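Long-range contacts in Spermidine/putrescine ABC transporter, periplasmic binding protein (Treponema pallidum, PDB 2V84), which probably captures polyamines such as spermidine and putrescine outside the inner membrane as the receptor lipoprotein of an ABC transporter: residues Y127-A132 with S253-D258; R159-D164 with G219-A224. One frame throughout, in Å; residues are numbered along the deposited sequence.

Contact 1 (Y127-A132 with S253-D258)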
loop_
_atom_site.group_PDB
_atom_site.type_symbol
_atom_site.label_atom_id
_atom_site.label_comp_id
_atom_site.label_asym_id
_atom_site.label_seq_id
_atom_site.Cartn_x
_atom_site.Cartn_y
_atom_site.Cartn_z
ATOM N N TYR A 127 7.518 -6.868 -1.962
ATOM C CA TYR A 127 7.824 -6.518 -0.585
ATOM C C TYR A 127 6.591 -6.811 0.287
ATOM O O TYR A 127 6.696 -7.432 1.350
ATOM C CB TYR A 127 8.165 -5.022 -0.574
ATOM C CG TYR A 127 8.653 -4.459 0.718
ATOM C CD1 TYR A 127 7.772 -4.186 1.762
ATOM C CD2 TYR A 127 9.997 -4.140 0.881
ATOM C CE1 TYR A 127 8.219 -3.651 2.931
ATOM C CE2 TYR A 127 10.461 -3.603 2.074
ATOM C CZ TYR A 127 9.576 -3.365 3.086
ATOM O OH TYR A 127 10.021 -2.808 4.275
ATOM N N TYR A 128 5.419 -6.373 -0.167
ATOM C CA TYR A 128 4.189 -6.619 0.572
ATOM C C TYR A 128 3.009 -6.336 -0.334
ATOM O O TYR A 128 3.112 -5.515 -1.217
ATOM C CB TYR A 128 4.128 -5.801 1.917
ATOM C CG TYR A 128 2.852 -6.107 2.663
ATOM C CD1 TYR A 128 2.624 -7.381 3.177
ATOM C CD2 TYR A 128 1.846 -5.145 2.793
ATOM C CE1 TYR A 128 1.430 -7.699 3.808
ATOM C CE2 TYR A 128 0.645 -5.467 3.417
ATOM C CZ TYR A 128 0.450 -6.735 3.909
ATOM O OH TYR A 128 -0.733 -7.029 4.538
ATOM N N LEU A 129 1.912 -7.056 -0.139
ATOM C CA LEU A 129 0.669 -6.839 -0.880
ATOM C C LEU A 129 -0.422 -6.676 0.159
ATOM O O LEU A 129 -0.588 -7.552 1.014
ATOM C CB LEU A 129 0.367 -8.061 -1.765
ATOM C CG LEU A 129 -0.798 -8.006 -2.770
ATOM C CD1 LEU A 129 -0.532 -8.979 -3.868
ATOM C CD2 LEU A 129 -2.152 -8.308 -2.090
ATOM N N GLY A 130 -1.166 -5.575 0.101
ATOM C CA GLY A 130 -2.292 -5.407 1.049
ATOM C C GLY A 130 -3.332 -4.529 0.404
ATOM O O GLY A 130 -3.344 -4.366 -0.818
ATOM N N ALA A 131 -4.213 -3.960 1.219
ATOM C CA ALA A 131 -5.218 -3.047 0.683
ATOM C C ALA A 131 -5.678 -2.152 1.794
ATOM O O ALA A 131 -5.746 -2.563 2.969
ATOM C CB ALA A 131 -6.408 -3.810 0.089
ATOM N N ALA A 132 -6.002 -0.919 1.414
ATOM C CA ALA A 132 -6.701 -0.003 2.311
ATOM C C ALA A 132 -8.101 -0.538 2.482
ATOM O O ALA A 132 -8.618 -1.284 1.653
ATOM C CB ALA A 132 -6.742 1.404 1.727
ATOM N N SER A 253 -12.349 -4.105 -4.844
ATOM C CA SER A 253 -11.695 -2.963 -4.203
ATOM C C SER A 253 -10.220 -2.864 -4.584
ATOM O O SER A 253 -9.571 -3.887 -4.789
ATOM C CB SER A 253 -11.796 -3.081 -2.688
ATOM O OG SER A 253 -13.133 -3.281 -2.296
ATOM N N PRO A 254 -9.683 -1.629 -4.636
ATOM C CA PRO A 254 -8.270 -1.461 -4.962
ATOM C C PRO A 254 -7.317 -2.133 -3.967
ATOM O O PRO A 254 -7.457 -2.008 -2.736
ATOM C CB PRO A 254 -8.050 0.053 -4.964
ATOM C CG PRO A 254 -9.342 0.698 -4.670
ATOM C CD PRO A 254 -10.380 -0.353 -4.378
ATOM N N VAL A 255 -6.324 -2.817 -4.530
ATOM C CA VAL A 255 -5.294 -3.541 -3.800
ATOM C C VAL A 255 -3.930 -2.959 -4.244
ATOM O O VAL A 255 -3.801 -2.469 -5.354
ATOM C CB VAL A 255 -5.426 -5.085 -4.079
ATOM C CG1 VAL A 255 -4.295 -5.886 -3.471
ATOM C CG2 VAL A 255 -6.758 -5.618 -3.543
ATOM N N TYR A 256 -2.928 -2.964 -3.368
ATOM C CA TYR A 256 -1.588 -2.482 -3.749
ATOM C C TYR A 256 -0.536 -3.571 -3.604
ATOM O O TYR A 256 -0.686 -4.470 -2.794
ATOM C CB TYR A 256 -1.170 -1.219 -2.950
ATOM C CG TYR A 256 -0.937 -1.486 -1.482
ATOM C CD1 TYR A 256 0.262 -2.073 -1.027
ATOM C CD2 TYR A 256 -1.903 -1.164 -0.553
ATOM C CE1 TYR A 256 0.460 -2.362 0.320
ATOM C CE2 TYR A 256 -1.707 -1.420 0.791
ATOM C CZ TYR A 256 -0.532 -2.013 1.225
ATOM O OH TYR A 256 -0.371 -2.282 2.566
ATOM N N VAL A 257 0.511 -3.511 -4.427
ATOM C CA VAL A 257 1.718 -4.301 -4.178
ATOM C C VAL A 257 2.931 -3.360 -4.196
ATOM O O VAL A 257 3.121 -2.610 -5.141
ATOM C CB VAL A 257 1.907 -5.490 -5.168
ATOM C CG1 VAL A 257 1.833 -5.008 -6.627
ATOM C CG2 VAL A 257 3.222 -6.222 -4.853
ATOM N N ASP A 258 3.699 -3.391 -3.109
ATOM C CA ASP A 258 4.985 -2.671 -2.990
ATOM C C ASP A 258 6.133 -3.663 -3.240
ATOM O O ASP A 258 5.993 -4.830 -2.897
ATOM C CB ASP A 258 5.115 -2.122 -1.571
ATOM C CG ASP A 258 4.153 -0.962 -1.292
ATOM O OD1 ASP A 258 3.900 -0.180 -2.212
ATOM O OD2 ASP A 258 3.687 -0.820 -0.133
HETATM O O HOH W 1 -5.510 -0.545 -1.423
HETATM O O HOH W 2 -9.380 -0.865 -1.010
#
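Y127-A132 and S253-D258 form the antiparallel strand pair that crosses the middle of this periplasmic binding protein, a two-lobed fold whose lobes are linked by chain segments passing between them, these long strands among them. It opens with a classic beta bulge: Y127 and Y128 both face D258, and D258 O takes Y127 N at 2.7 Å and Y128 N at 3.2 Å, the second donor standing 36° out of the carbonyl plane. D258 N returns a bond to Y128 O. Two residues on, G130 and Y256 exchange both backbone bonds, Y256 N to G130 O being the shorter at 2.9 Å.

On that face Y256 has CG between its backbone N and carbonyl carbon (chi1 68°), which folds the ring back over the glycine; G130 CA sits 4.1 Å from the ring centroid in a CH-pi contact. The Y256 hydroxyl reaches the edge of the Y128 ring, OH to CE2 3.4 Å, in the plane of that ring, while the Y128 hydroxyl bonds to that of Y312. On the other face the L129 side chain meets V255, CD2 to CG1 3.5 Å, and V257 lies beside L129.

Beyond the G130-Y256 pair, A131 CB still packs on V255 CG2, and at A132 two waters bridge to P254: one accepts from A132 N at 2.9 Å and lies within reach of P254 O; the other donates to both A132 O and P254 O. D258 OD2, on the tyrosine face, bonds to Y35 OH and to a buffer molecule, MES, while P254 touches E168, predicted to bind spermidine. A buried carboxylate amid tyrosines beside a bound amine-bearing buffer is consistent with a pocket made for cationic ligands, with D258 probably supplying part of its negative field.

Contact 2 (R159-D164 with G219-A224)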
loop_
_atom_site.group_PDB
_atom_site.type_symbol
_atom_site.label_atom_id
_atom_site.label_comp_id
_atom_site.label_asym_id
_atom_site.label_seq_id
_atom_site.Cartn_x
_atom_site.Cartn_y
_atom_site.Cartn_z
ATOM N N ARG A 159 -18.407 13.164 10.198
ATOM C CA ARG A 159 -17.777 12.267 11.156
ATOM C C ARG A 159 -17.074 11.152 10.406
ATOM O O ARG A 159 -16.832 10.094 10.951
ATOM C CB ARG A 159 -18.800 11.707 12.163
ATOM C CG ARG A 159 -19.450 12.773 13.033
ATOM C CD ARG A 159 -20.168 12.158 14.239
ATOM N NE ARG A 159 -21.366 11.429 13.843
ATOM C CZ ARG A 159 -21.928 10.451 14.556
ATOM N NH1 ARG A 159 -21.393 10.057 15.707
ATOM N NH2 ARG A 159 -23.026 9.854 14.098
ATOM N N MET A 160 -16.751 11.413 9.139
ATOM C CA MET A 160 -16.060 10.452 8.281
ATOM C C MET A 160 -14.932 11.126 7.524
ATOM O O MET A 160 -14.957 12.341 7.309
ATOM C CB MET A 160 -17.054 9.839 7.287
ATOM C CG MET A 160 -18.217 9.107 7.985
ATOM S SD MET A 160 -19.193 8.096 6.844
ATOM C CE MET A 160 -20.030 9.368 5.896
ATOM N N SER A 161 -13.932 10.335 7.134
ATOM C CA SER A 161 -12.911 10.777 6.191
ATOM C C SER A 161 -12.644 9.699 5.153
ATOM O O SER A 161 -12.908 8.500 5.377
ATOM C CB SER A 161 -11.602 11.140 6.919
ATOM O OG SER A 161 -10.946 9.988 7.465
ATOM N N MET A 162 -12.156 10.137 3.988
ATOM C CA MET A 162 -11.593 9.244 3.020
ATOM C C MET A 162 -10.144 9.637 2.853
ATOM O O MET A 162 -9.728 10.724 3.293
ATOM C CB MET A 162 -12.373 9.272 1.685
ATOM C CG MET A 162 -13.792 8.657 1.814
ATOM S SD MET A 162 -14.567 8.438 0.212
ATOM C CE MET A 162 -13.776 6.931 -0.303
ATOM N N MET A 163 -9.365 8.771 2.211
ATOM C CA MET A 163 -7.928 9.009 2.078
ATOM C C MET A 163 -7.607 10.096 1.061
ATOM O O MET A 163 -8.336 10.262 0.078
ATOM C CB MET A 163 -7.195 7.713 1.736
ATOM C CG MET A 163 -7.098 6.754 2.909
ATOM S SD MET A 163 -5.747 5.567 2.714
ATOM C CE MET A 163 -6.429 4.483 1.486
ATOM N N ASP A 164 -6.510 10.823 1.308
ATOM C CA ASP A 164 -6.060 11.910 0.453
ATOM C C ASP A 164 -5.159 11.253 -0.597
ATOM O O ASP A 164 -3.944 11.499 -0.679
ATOM C CB ASP A 164 -5.291 12.944 1.278
ATOM C CG ASP A 164 -5.019 14.231 0.524
ATOM O OD1 ASP A 164 -5.241 14.288 -0.716
ATOM O OD2 ASP A 164 -4.528 15.178 1.168
ATOM N N GLY A 219 -12.582 9.496 18.442
ATOM C CA GLY A 219 -14.029 9.435 18.236
ATOM C C GLY A 219 -14.505 10.515 17.283
ATOM O O GLY A 219 -15.701 10.595 16.976
ATOM N N ASP A 220 -13.569 11.342 16.811
ATOM C CA ASP A 220 -13.877 12.441 15.893
ATOM C C ASP A 220 -14.380 11.927 14.550
ATOM O O ASP A 220 -15.343 12.470 14.002
ATOM C CB ASP A 220 -12.648 13.311 15.651
ATOM C CG ASP A 220 -12.403 14.321 16.754
ATOM O OD1 ASP A 220 -13.130 14.318 17.778
ATOM O OD2 ASP A 220 -11.458 15.116 16.577
ATOM N N PHE A 221 -13.717 10.903 14.014
ATOM C CA PHE A 221 -14.239 10.195 12.849
ATOM C C PHE A 221 -14.765 8.863 13.335
ATOM O O PHE A 221 -14.072 8.175 14.086
ATOM C CB PHE A 221 -13.174 9.914 11.777
ATOM C CG PHE A 221 -12.417 11.132 11.282
ATOM C CD1 PHE A 221 -12.908 12.427 11.450
ATOM C CD2 PHE A 221 -11.224 10.958 10.589
ATOM C CE1 PHE A 221 -12.187 13.530 10.959
ATOM C CE2 PHE A 221 -10.506 12.039 10.099
ATOM C CZ PHE A 221 -10.984 13.332 10.284
ATOM N N VAL A 222 -15.968 8.481 12.915
ATOM C CA VAL A 222 -16.519 7.194 13.367
ATOM C C VAL A 222 -16.455 6.131 12.270
ATOM O O VAL A 222 -16.628 4.936 12.525
ATOM C CB VAL A 222 -17.953 7.313 13.987
ATOM C CG1 VAL A 222 -17.933 8.165 15.259
ATOM C CG2 VAL A 222 -18.968 7.856 12.967
ATOM N N VAL A 223 -16.174 6.583 11.050
ATOM C CA VAL A 223 -15.903 5.707 9.923
ATOM C C VAL A 223 -14.774 6.389 9.168
ATOM O O VAL A 223 -14.845 7.576 8.878
ATOM C CB VAL A 223 -17.096 5.571 8.965
ATOM C CG1 VAL A 223 -16.707 4.683 7.791
ATOM C CG2 VAL A 223 -18.313 4.983 9.654
ATOM N N ALA A 224 -13.723 5.644 8.855
ATOM C CA ALA A 224 -12.644 6.238 8.061
ATOM C C ALA A 224 -12.027 5.255 7.105
ATOM O O ALA A 224 -11.906 4.081 7.400
ATOM C CB ALA A 224 -11.561 6.852 8.974
#
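Short strands within R159-D164 and G219-A224 (160-162 and 223-224) pair in parallel in the mixed sheet of one lobe of the binding protein, M160 with V223 and S161 with A224. The backbones are joined most firmly where the strands begin: V222 N gives a straight bond to R159 O at 2.7 Å, and the CA of F221 also leans on that oxygen. Further along, S161 N reaches V223 O only weakly, at 3.4 Å, helped by a CA-H...O contact from M160 to the same oxygen. S161 continues the pairing to H225, while the backbone of M160 bonds to V205 of strand 204-207.

M160 and V223 lie alongside one another, with M160 CG 3.8 Å from V223 CB; V223 also packs on I134. The R159 side chain crosses V222 obliquely and bends at chi3 (-70°), bringing one face of the guanidinium over V222 CG2, which stands 4.2 Å from its plane. F221 and A224 meet S161 on the opposite side of the sheet from M160. S161 OG, turned between its backbone N and carbonyl carbon (chi1 69°), lies 3.3 Å from F221 CD2 and 3.5 Å from A224 CB.

The centres of the two contacts lie 21 Å apart, contact 1 near the middle of the molecule and contact 2 well out in one lobe, yet both belong to one mixed sheet: strand 125-137, which carries Y127-A132, continues to pair antiparallel with strand 223-226. Along the chain the order is 127-132, 159-164, 219-224, 253-258, so contact 2 forms wholly within the excursion that contact 1 closes. They meet where M163 lies against A132. The chain then runs into helix 166-176, whose E168, predicted to bind spermidine, touches A132 and P254 of contact 1 and M163, which follows the short strand of contact 2; the predicted site therefore sits between the two neighbourhoods.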